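Local coordinates for sorbitol-6-phosphate dehydrogenase (Erwinia amylovora CFBP1430, PDB 5O3Z), which catalyses the NAD-dependent oxidation of sorbitol 6-phosphate to fructose 6-phosphate, as a member of the short-chain dehydrogenase/reductase family, at residues Gln142-Gly151 with Tyr158-Thr169; Ile181-Gly189 with Ala247-Thr257. All coordinates share one frame; numbering follows the deposited sequence.

Contact 1 (Gln142-Gly151 with Tyr158-Thr169)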
loop_
_atom_site.group_PDB
_atom_site.type_symbol
_atom_site.label_atom_id
_atom_site.label_comp_id
_atom_site.label_asym_id
_atom_site.label_seq_id
_atom_site.Cartn_x
_atom_site.Cartn_y
_atom_site.Cartn_z
ATOM N N GLN A 142 -3.432 -11.511 -15.155
ATOM C CA GLN A 142 -4.485 -12.150 -14.368
ATOM C C GLN A 142 -5.709 -11.289 -14.110
ATOM O O GLN A 142 -5.607 -10.146 -13.669
ATOM C CB GLN A 142 -3.922 -12.519 -12.980
ATOM C CG GLN A 142 -4.801 -13.486 -12.180
ATOM C CD GLN A 142 -4.711 -13.307 -10.628
ATOM O OE1 GLN A 142 -4.152 -12.323 -10.105
ATOM N NE2 GLN A 142 -5.364 -14.234 -9.899
ATOM N N ILE A 143 -6.882 -11.839 -14.260
ATOM C CA ILE A 143 -8.120 -11.159 -13.821
ATOM C C ILE A 143 -8.262 -11.360 -12.299
ATOM O O ILE A 143 -8.310 -12.477 -11.844
ATOM C CB ILE A 143 -9.336 -11.707 -14.542
ATOM C CG1 ILE A 143 -9.148 -11.630 -16.082
ATOM C CG2 ILE A 143 -10.565 -10.964 -14.114
ATOM C CD1 ILE A 143 -8.549 -10.285 -16.603
ATOM N N ASN A 144 -8.265 -10.255 -11.533
ATOM C CA ASN A 144 -8.305 -10.289 -10.107
ATOM C C ASN A 144 -9.487 -9.359 -9.783
ATOM O O ASN A 144 -10.376 -9.133 -10.651
ATOM C CB ASN A 144 -6.897 -9.924 -9.573
ATOM C CG ASN A 144 -6.664 -10.350 -8.109
ATOM O OD1 ASN A 144 -7.448 -10.033 -7.203
ATOM N ND2 ASN A 144 -5.581 -11.038 -7.900
ATOM N N SER A 145 -9.484 -8.771 -8.599
ATOM C CA SER A 145 -10.657 -8.245 -7.981
ATOM C C SER A 145 -10.183 -7.172 -7.009
ATOM O O SER A 145 -9.064 -7.255 -6.487
ATOM C CB SER A 145 -11.373 -9.325 -7.207
ATOM O OG SER A 145 -12.497 -8.834 -6.447
ATOM N N LYS A 146 -11.047 -6.231 -6.700
ATOM C CA LYS A 146 -10.760 -5.354 -5.562
ATOM C C LYS A 146 -10.649 -6.147 -4.235
ATOM O O LYS A 146 -9.940 -5.743 -3.313
ATOM C CB LYS A 146 -11.787 -4.247 -5.495
ATOM C CG LYS A 146 -13.173 -4.692 -5.187
ATOM C CD LYS A 146 -14.035 -3.463 -5.014
ATOM C CE LYS A 146 -15.509 -3.751 -5.121
ATOM N NZ LYS A 146 -16.012 -4.189 -3.791
ATOM N N SER A 147 -11.259 -7.319 -4.178
ATOM C CA SER A 147 -11.107 -8.219 -3.077
ATOM C C SER A 147 -9.699 -8.768 -2.941
ATOM O O SER A 147 -9.432 -9.351 -1.918
ATOM C CB SER A 147 -12.166 -9.341 -3.133
ATOM O OG SER A 147 -13.473 -8.809 -3.107
ATOM N N GLY A 148 -8.813 -8.577 -3.911
ATOM C CA GLY A 148 -7.384 -8.795 -3.761
ATOM C C GLY A 148 -6.579 -7.603 -3.277
ATOM O O GLY A 148 -5.377 -7.673 -3.178
ATOM N N LYS A 149 -7.249 -6.483 -3.054
ATOM C CA LYS A 149 -6.649 -5.261 -2.473
ATOM C C LYS A 149 -7.087 -4.992 -1.039
ATOM O O LYS A 149 -6.302 -4.538 -0.240
ATOM C CB LYS A 149 -7.078 -4.027 -3.318
ATOM C CG LYS A 149 -6.537 -4.038 -4.728
ATOM C CD LYS A 149 -5.035 -3.899 -4.815
ATOM C CE LYS A 149 -4.527 -2.596 -4.232
ATOM N NZ LYS A 149 -3.114 -2.469 -4.652
ATOM N N VAL A 150 -8.368 -5.201 -0.793
ATOM C CA VAL A 150 -9.059 -5.100 0.480
ATOM C C VAL A 150 -9.849 -6.379 0.770
ATOM O O VAL A 150 -10.642 -6.859 -0.041
ATOM C CB VAL A 150 -10.012 -3.893 0.521
ATOM C CG1 VAL A 150 -9.233 -2.693 0.249
ATOM C CG2 VAL A 150 -11.050 -3.898 -0.532
ATOM N N GLY A 151 -9.639 -6.916 1.971
ATOM C CA GLY A 151 -10.262 -8.126 2.415
ATOM C C GLY A 151 -11.779 -7.926 2.456
ATOM O O GLY A 151 -12.254 -6.798 2.529
ATOM N N TYR A 158 -12.258 -16.280 -1.009
ATOM C CA TYR A 158 -12.044 -15.384 -2.127
ATOM C C TYR A 158 -10.902 -14.351 -1.878
ATOM O O TYR A 158 -10.025 -14.258 -2.675
ATOM C CB TYR A 158 -13.378 -14.743 -2.523
ATOM C CG TYR A 158 -13.382 -14.080 -3.914
ATOM C CD1 TYR A 158 -13.260 -14.849 -5.075
ATOM C CD2 TYR A 158 -13.522 -12.680 -4.055
ATOM C CE1 TYR A 158 -13.294 -14.260 -6.341
ATOM C CE2 TYR A 158 -13.544 -12.071 -5.324
ATOM C CZ TYR A 158 -13.446 -12.875 -6.467
ATOM O OH TYR A 158 -13.438 -12.330 -7.740
ATOM N N SER A 159 -10.880 -13.644 -0.751
ATOM C CA SER A 159 -9.790 -12.697 -0.485
ATOM C C SER A 159 -8.407 -13.325 -0.334
ATOM O O SER A 159 -7.442 -12.839 -0.872
ATOM C CB SER A 159 -10.095 -11.829 0.717
ATOM O OG SER A 159 -11.075 -10.842 0.367
ATOM N N ALA A 160 -8.340 -14.415 0.395
ATOM C CA ALA A 160 -7.115 -15.153 0.559
ATOM C C ALA A 160 -6.489 -15.492 -0.825
ATOM O O ALA A 160 -5.291 -15.288 -1.082
ATOM C CB ALA A 160 -7.403 -16.417 1.377
ATOM N N ALA A 161 -7.335 -15.976 -1.726
ATOM C CA ALA A 161 -6.863 -16.462 -2.993
ATOM C C ALA A 161 -6.513 -15.317 -3.925
ATOM O O ALA A 161 -5.569 -15.419 -4.614
ATOM C CB ALA A 161 -7.940 -17.313 -3.623
ATOM N N LYS A 162 -7.294 -14.217 -3.893
ATOM C CA LYS A 162 -7.064 -13.060 -4.734
ATOM C C LYS A 162 -5.879 -12.264 -4.257
ATOM O O LYS A 162 -5.070 -11.886 -5.057
ATOM C CB LYS A 162 -8.300 -12.159 -4.822
ATOM C CG LYS A 162 -9.468 -12.736 -5.637
ATOM C CD LYS A 162 -9.081 -13.118 -7.065
ATOM C CE LYS A 162 -10.233 -13.819 -7.805
ATOM N NZ LYS A 162 -9.944 -13.971 -9.266
ATOM N N PHE A 163 -5.737 -12.044 -2.956
ATOM C CA PHE A 163 -4.435 -11.512 -2.479
ATOM C C PHE A 163 -3.245 -12.397 -2.889
ATOM O O PHE A 163 -2.182 -11.952 -3.391
ATOM C CB PHE A 163 -4.482 -11.434 -0.941
ATOM C CG PHE A 163 -4.982 -10.122 -0.390
ATOM C CD1 PHE A 163 -6.322 -9.770 -0.482
ATOM C CD2 PHE A 163 -4.140 -9.282 0.262
ATOM C CE1 PHE A 163 -6.776 -8.566 0.026
ATOM C CE2 PHE A 163 -4.600 -8.083 0.796
ATOM C CZ PHE A 163 -5.918 -7.758 0.734
ATOM N N GLY A 164 -3.403 -13.700 -2.703
ATOM C CA GLY A 164 -2.359 -14.637 -3.113
ATOM C C GLY A 164 -1.988 -14.508 -4.572
ATOM O O GLY A 164 -0.797 -14.505 -4.919
ATOM N N GLY A 165 -2.975 -14.231 -5.397
ATOM C CA GLY A 165 -2.644 -13.891 -6.806
ATOM C C GLY A 165 -1.705 -12.681 -7.003
ATOM O O GLY A 165 -0.902 -12.654 -7.912
ATOM N N VAL A 166 -1.860 -11.647 -6.162
ATOM C CA VAL A 166 -0.965 -10.483 -6.243
ATOM C C VAL A 166 0.418 -10.904 -5.946
ATOM O O VAL A 166 1.332 -10.567 -6.667
ATOM C CB VAL A 166 -1.407 -9.374 -5.290
ATOM C CG1 VAL A 166 -0.344 -8.236 -5.316
ATOM C CG2 VAL A 166 -2.808 -8.929 -5.692
ATOM N N GLY A 167 0.554 -11.662 -4.871
ATOM C CA GLY A 167 1.866 -12.235 -4.500
ATOM C C GLY A 167 2.509 -13.063 -5.610
ATOM O O GLY A 167 3.696 -12.922 -5.900
ATOM N N LEU A 168 1.699 -13.936 -6.208
ATOM C CA LEU A 168 2.209 -14.745 -7.332
ATOM C C LEU A 168 2.607 -13.874 -8.520
ATOM O O LEU A 168 3.720 -13.993 -9.024
ATOM C CB LEU A 168 1.201 -15.812 -7.740
ATOM C CG LEU A 168 1.680 -16.686 -8.880
ATOM C CD1 LEU A 168 3.020 -17.346 -8.602
ATOM C CD2 LEU A 168 0.662 -17.700 -9.186
ATOM N N THR A 169 1.754 -12.893 -8.863
ATOM C CA THR A 169 2.086 -11.880 -9.881
ATOM C C THR A 169 3.425 -11.176 -9.612
ATOM O O THR A 169 4.198 -11.016 -10.536
ATOM C CB THR A 169 0.950 -10.836 -10.083
ATOM O OG1 THR A 169 -0.130 -11.343 -10.859
ATOM C CG2 THR A 169 1.467 -9.596 -10.723
HETATM O O HOH W 1 -5.755 -15.201 -7.342
HETATM O O HOH W 2 -7.595 -15.786 -10.245
#

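Contact 2 (Ile181-Gly189 with Ala247-Thr257)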
loop_
_atom_site.group_PDB
_atom_site.type_symbol
_atom_site.label_atom_id
_atom_site.label_comp_id
_atom_site.label_asym_id
_atom_site.label_seq_id
_atom_site.Cartn_x
_atom_site.Cartn_y
_atom_site.Cartn_z
ATOM N N ILE A 181 9.510 -10.767 -20.048
ATOM C CA ILE A 181 8.096 -11.022 -19.882
ATOM C C ILE A 181 7.598 -10.217 -18.676
ATOM O O ILE A 181 8.164 -10.336 -17.635
ATOM C CB ILE A 181 7.792 -12.517 -19.616
ATOM C CG1 ILE A 181 8.320 -13.411 -20.760
ATOM C CG2 ILE A 181 6.273 -12.694 -19.579
ATOM C CD1 ILE A 181 8.343 -14.869 -20.427
ATOM N N THR A 182 6.535 -9.458 -18.861
ATOM C CA THR A 182 5.847 -8.763 -17.793
ATOM C C THR A 182 4.545 -9.484 -17.335
ATOM O O THR A 182 3.907 -10.194 -18.090
ATOM C CB THR A 182 5.484 -7.330 -18.195
ATOM O OG1 THR A 182 4.414 -7.337 -19.130
ATOM C CG2 THR A 182 6.632 -6.595 -18.739
ATOM N N VAL A 183 4.133 -9.210 -16.088
ATOM C CA VAL A 183 3.062 -9.915 -15.380
ATOM C C VAL A 183 2.327 -8.874 -14.543
ATOM O O VAL A 183 2.995 -8.139 -13.772
ATOM C CB VAL A 183 3.666 -10.939 -14.422
ATOM C CG1 VAL A 183 2.555 -11.885 -13.841
ATOM C CG2 VAL A 183 4.795 -11.727 -15.088
ATOM N N HIS A 184 1.021 -8.821 -14.686
ATOM C CA HIS A 184 0.096 -7.931 -13.971
ATOM C C HIS A 184 -1.128 -8.607 -13.511
ATOM O O HIS A 184 -1.563 -9.598 -14.117
ATOM C CB HIS A 184 -0.354 -6.791 -14.865
ATOM C CG HIS A 184 0.765 -5.972 -15.400
ATOM N ND1 HIS A 184 1.515 -5.134 -14.579
ATOM C CD2 HIS A 184 1.312 -5.894 -16.645
ATOM C CE1 HIS A 184 2.499 -4.604 -15.298
ATOM N NE2 HIS A 184 2.394 -5.036 -16.564
ATOM N N SER A 185 -1.724 -8.063 -12.441
ATOM C CA SER A 185 -3.014 -8.470 -11.982
ATOM C C SER A 185 -3.930 -7.266 -12.127
ATOM O O SER A 185 -3.562 -6.108 -11.752
ATOM C CB SER A 185 -2.918 -8.960 -10.528
ATOM O OG SER A 185 -2.366 -10.276 -10.443
ATOM N N LEU A 186 -5.120 -7.502 -12.662
ATOM C CA LEU A 186 -6.088 -6.440 -12.861
ATOM C C LEU A 186 -7.109 -6.496 -11.804
ATOM O O LEU A 186 -7.818 -7.485 -11.698
ATOM C CB LEU A 186 -6.799 -6.550 -14.244
ATOM C CG LEU A 186 -5.982 -6.503 -15.517
ATOM C CD1 LEU A 186 -6.890 -6.275 -16.750
ATOM C CD2 LEU A 186 -4.870 -5.435 -15.416
ATOM N N MET A 187 -7.208 -5.442 -10.980
ATOM C CA MET A 187 -8.067 -5.490 -9.858
ATOM C C MET A 187 -9.406 -4.911 -10.198
ATOM O O MET A 187 -9.669 -3.726 -10.051
ATOM C CB MET A 187 -7.368 -4.841 -8.618
ATOM C CG MET A 187 -5.850 -5.009 -8.603
ATOM S SD MET A 187 -5.298 -6.736 -8.495
ATOM C CE MET A 187 -5.802 -7.175 -6.808
ATOM N N LEU A 188 -10.329 -5.739 -10.628
ATOM C CA LEU A 188 -11.627 -5.229 -11.093
ATOM C C LEU A 188 -12.546 -4.828 -10.014
ATOM O O LEU A 188 -12.596 -5.450 -8.952
ATOM C CB LEU A 188 -12.351 -6.296 -11.931
ATOM C CG LEU A 188 -11.508 -6.834 -13.101
ATOM C CD1 LEU A 188 -12.367 -7.735 -13.942
ATOM C CD2 LEU A 188 -10.779 -5.819 -13.963
ATOM N N GLY A 189 -13.358 -3.787 -10.259
ATOM C CA GLY A 189 -14.497 -3.520 -9.414
ATOM C C GLY A 189 -15.605 -4.498 -9.792
ATOM O O GLY A 189 -15.346 -5.500 -10.452
ATOM N N ALA A 247 6.030 -1.952 -21.863
ATOM C CA ALA A 247 7.186 -2.805 -21.608
ATOM C C ALA A 247 7.989 -2.528 -20.336
ATOM O O ALA A 247 8.622 -3.432 -19.836
ATOM C CB ALA A 247 8.149 -2.840 -22.810
ATOM N N TYR A 248 7.935 -1.302 -19.810
ATOM C CA TYR A 248 8.691 -0.938 -18.626
ATOM C C TYR A 248 7.829 -1.014 -17.347
ATOM O O TYR A 248 8.250 -0.550 -16.280
ATOM C CB TYR A 248 9.318 0.450 -18.825
ATOM C CG TYR A 248 10.365 0.763 -17.861
ATOM C CD1 TYR A 248 11.592 0.093 -17.885
ATOM C CD2 TYR A 248 10.199 1.839 -16.956
ATOM C CE1 TYR A 248 12.585 0.388 -17.000
ATOM C CE2 TYR A 248 11.208 2.162 -16.062
ATOM C CZ TYR A 248 12.371 1.458 -16.079
ATOM O OH TYR A 248 13.357 1.783 -15.186
ATOM N N CYS A 249 6.633 -1.583 -17.472
ATOM C CA CYS A 249 5.771 -1.827 -16.345
ATOM C C CYS A 249 5.724 -3.312 -16.059
ATOM O O CYS A 249 5.347 -4.141 -16.956
ATOM C CB CYS A 249 4.343 -1.284 -16.602
ATOM S SG CYS A 249 4.309 0.562 -16.757
ATOM N N THR A 250 6.040 -3.697 -14.831
ATOM C CA THR A 250 5.767 -5.131 -14.495
ATOM C C THR A 250 5.531 -5.360 -13.006
ATOM O O THR A 250 5.955 -4.576 -12.151
ATOM C CB THR A 250 6.918 -6.064 -14.979
ATOM O OG1 THR A 250 6.515 -7.456 -14.851
ATOM C CG2 THR A 250 8.068 -5.891 -14.135
ATOM N N GLY A 251 4.804 -6.438 -12.718
ATOM C CA GLY A 251 4.431 -6.794 -11.372
ATOM C C GLY A 251 3.288 -6.037 -10.726
ATOM O O GLY A 251 3.146 -6.076 -9.522
ATOM N N GLN A 252 2.538 -5.327 -11.489
ATOM C CA GLN A 252 1.540 -4.416 -10.982
ATOM C C GLN A 252 0.127 -4.969 -10.633
ATOM O O GLN A 252 -0.361 -5.950 -11.200
ATOM C CB GLN A 252 1.426 -3.198 -11.923
ATOM C CG GLN A 252 2.709 -2.453 -12.226
ATOM C CD GLN A 252 3.419 -1.934 -11.011
ATOM O OE1 GLN A 252 2.840 -1.213 -10.180
ATOM N NE2 GLN A 252 4.680 -2.294 -10.872
ATOM N N SER A 253 -0.483 -4.383 -9.617
ATOM C CA SER A 253 -1.895 -4.557 -9.339
ATOM C C SER A 253 -2.537 -3.335 -9.874
ATOM O O SER A 253 -2.379 -2.260 -9.287
ATOM C CB SER A 253 -2.132 -4.697 -7.836
ATOM O OG SER A 253 -1.388 -5.772 -7.273
ATOM N N ILE A 254 -3.214 -3.439 -11.026
ATOM C CA ILE A 254 -3.759 -2.284 -11.726
ATOM C C ILE A 254 -5.233 -2.141 -11.368
ATOM O O ILE A 254 -6.033 -3.000 -11.652
ATOM C CB ILE A 254 -3.614 -2.488 -13.241
ATOM C CG1 ILE A 254 -2.181 -2.587 -13.679
ATOM C CG2 ILE A 254 -4.292 -1.391 -13.982
ATOM C CD1 ILE A 254 -1.178 -1.519 -13.170
ATOM N N ASN A 255 -5.614 -1.078 -10.673
ATOM C CA ASN A 255 -6.974 -0.937 -10.288
ATOM C C ASN A 255 -7.843 -0.533 -11.456
ATOM O O ASN A 255 -7.451 0.338 -12.261
ATOM C CB ASN A 255 -7.095 0.120 -9.179
ATOM C CG ASN A 255 -6.393 -0.296 -7.918
ATOM O OD1 ASN A 255 -5.605 0.463 -7.315
ATOM N ND2 ASN A 255 -6.624 -1.473 -7.534
ATOM N N VAL A 256 -9.042 -1.094 -11.510
ATOM C CA VAL A 256 -10.020 -0.754 -12.526
ATOM C C VAL A 256 -11.290 -0.705 -11.781
ATOM O O VAL A 256 -12.155 -1.640 -11.831
ATOM C CB VAL A 256 -10.051 -1.845 -13.639
ATOM C CG1 VAL A 256 -10.976 -1.428 -14.751
ATOM C CG2 VAL A 256 -8.649 -2.053 -14.206
ATOM N N THR A 257 -11.428 0.381 -11.002
ATOM C CA THR A 257 -12.421 0.400 -9.940
ATOM C C THR A 257 -13.281 1.654 -9.891
ATOM O O THR A 257 -14.085 1.804 -8.977
ATOM C CB THR A 257 -11.838 0.193 -8.492
ATOM O OG1 THR A 257 -11.148 1.393 -7.994
ATOM C CG2 THR A 257 -10.978 -1.096 -8.328
HETATM O O HOH W 3 8.562 -9.041 -15.520
#

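Contact 1 (Gln142-Gly151 with Tyr158-Thr169)
Ser-145 and Tyr-158 meet through the edge of the tyrosine ring: OG of Ser-145 lies near the ring plane, 3.6 Å from CE2 of Tyr-158. Lys-162, one helical turn on, lays its CG over a face of the same ring and runs past Asn-144 in the opposite direction, until NZ reaches Ile-143 O in a weak bond of 3.4 Å. With chi1 at -161°, Asn-144 swings its amide over and turns the N-H edge to the helix. ND2 gives a nearly straight bond (174°) to the backbone O of Lys-162 at 3.0 Å, with that oxygen in the amide plane, while its second N-H goes to Gln-142 OE1, which also bonds Ser-185 OG on the neighbouring strand. OD1 accepts from Ser-145 N, further fixing the amide's rotation. Gln-142 reaches out extended toward the helix and sets its amide beside CA of Gly-165. NE2 donates to two waters, one carrying on to Ala-161 O, the other also taking an N-H from Lys-162 NZ.

Beyond the strand, Ser-147 O receives Ser-159 OG at 3.2 Å, and Gly-148 O sits over one face of the Phe-163 ring. Phe-163 also packs on its counterpart in the second subunit. Ser-145 OG accepts from Ser-147 N, an ST turn that holds the hydroxyl. Ser-145, Tyr-158 and Lys-162 (YxxxK) match the family's catalytic triad; Asn-144 binds the backbones of two of them, consistent with a positioning role.

Contact 2 (Ile181-Gly189 with Ala247-Thr257)
Ser-185 to Leu-188 pair in parallel with Ser-253 to Val-256, the two strand axes 4.6 Å apart and inclined at 25°. Ser-185 and Met-187 each use both N-H and C=O: Ser-185 bonds Gln-252 O and Ile-254 N, Met-187 bonds Ile-254 O and Val-256 N, and Gly-189 N extends the ladder to Val-256 O. Ahead of the strand the chain bends at Gly-251, which has a positive phi and sends its N-H to Val-183 O at 2.7 Å.

Side chains add to the bonding here. Thr-250 OG1 accepts from Val-183 N at 3.2 Å and reaches Ile-181 O through a water. The His-184 ring takes the N-H of Gln-252 on ND1 at 3.3 Å, the donor tilted 26° from the ring plane; NE2 makes a weak bond to Cys-249 O, and Tyr-241 meets the ring edge-to-face. Leu-186 CD2 rests 3.9 Å from Ile-254 CB, and Leu-188 lies alongside Val-256, on the face covered by helix 231-242. Opposite them, Met-187 bends at chi2 (-63°), which brings SD to 3.8 Å from Ser-253 CB, on the face packed by helix 156-176, whose Val-166 touches both. Asn-255 ND2 is buried against Met-187 CB without a polar partner, whereas OD1 receives Gln-252 NE2 of the third subunit. Backbone bonds thus join the last two strands of the Rossmann-type sheet, and histidine and threonine side chains carry the pairing into the preceding loop.

Overall arrangement
Both contacts are buried and share the central parallel sheet. Contact 1 packs helix 156-176 on a face of the sheet, setting it against strand 139-145 mainly through side chains and water; contact 2 lies within the sheet, joining strands 182-188 and 253-256 chiefly by backbone bonds. The beta-alpha-beta unit of 139-145, 156-176 and 182-188 links them. They meet at Ser-185 OG, which lies 2.5 Å from Thr-169 OG1 and 2.7 Å from Gln-142 OE1, both probable hydrogen bonds. Contact 1 carries side-chain polar groups of the probable active site; contact 2 has a regular backbone ladder flanked by apolar pairs. Contact 1 faces the second subunit, contact 2 the third.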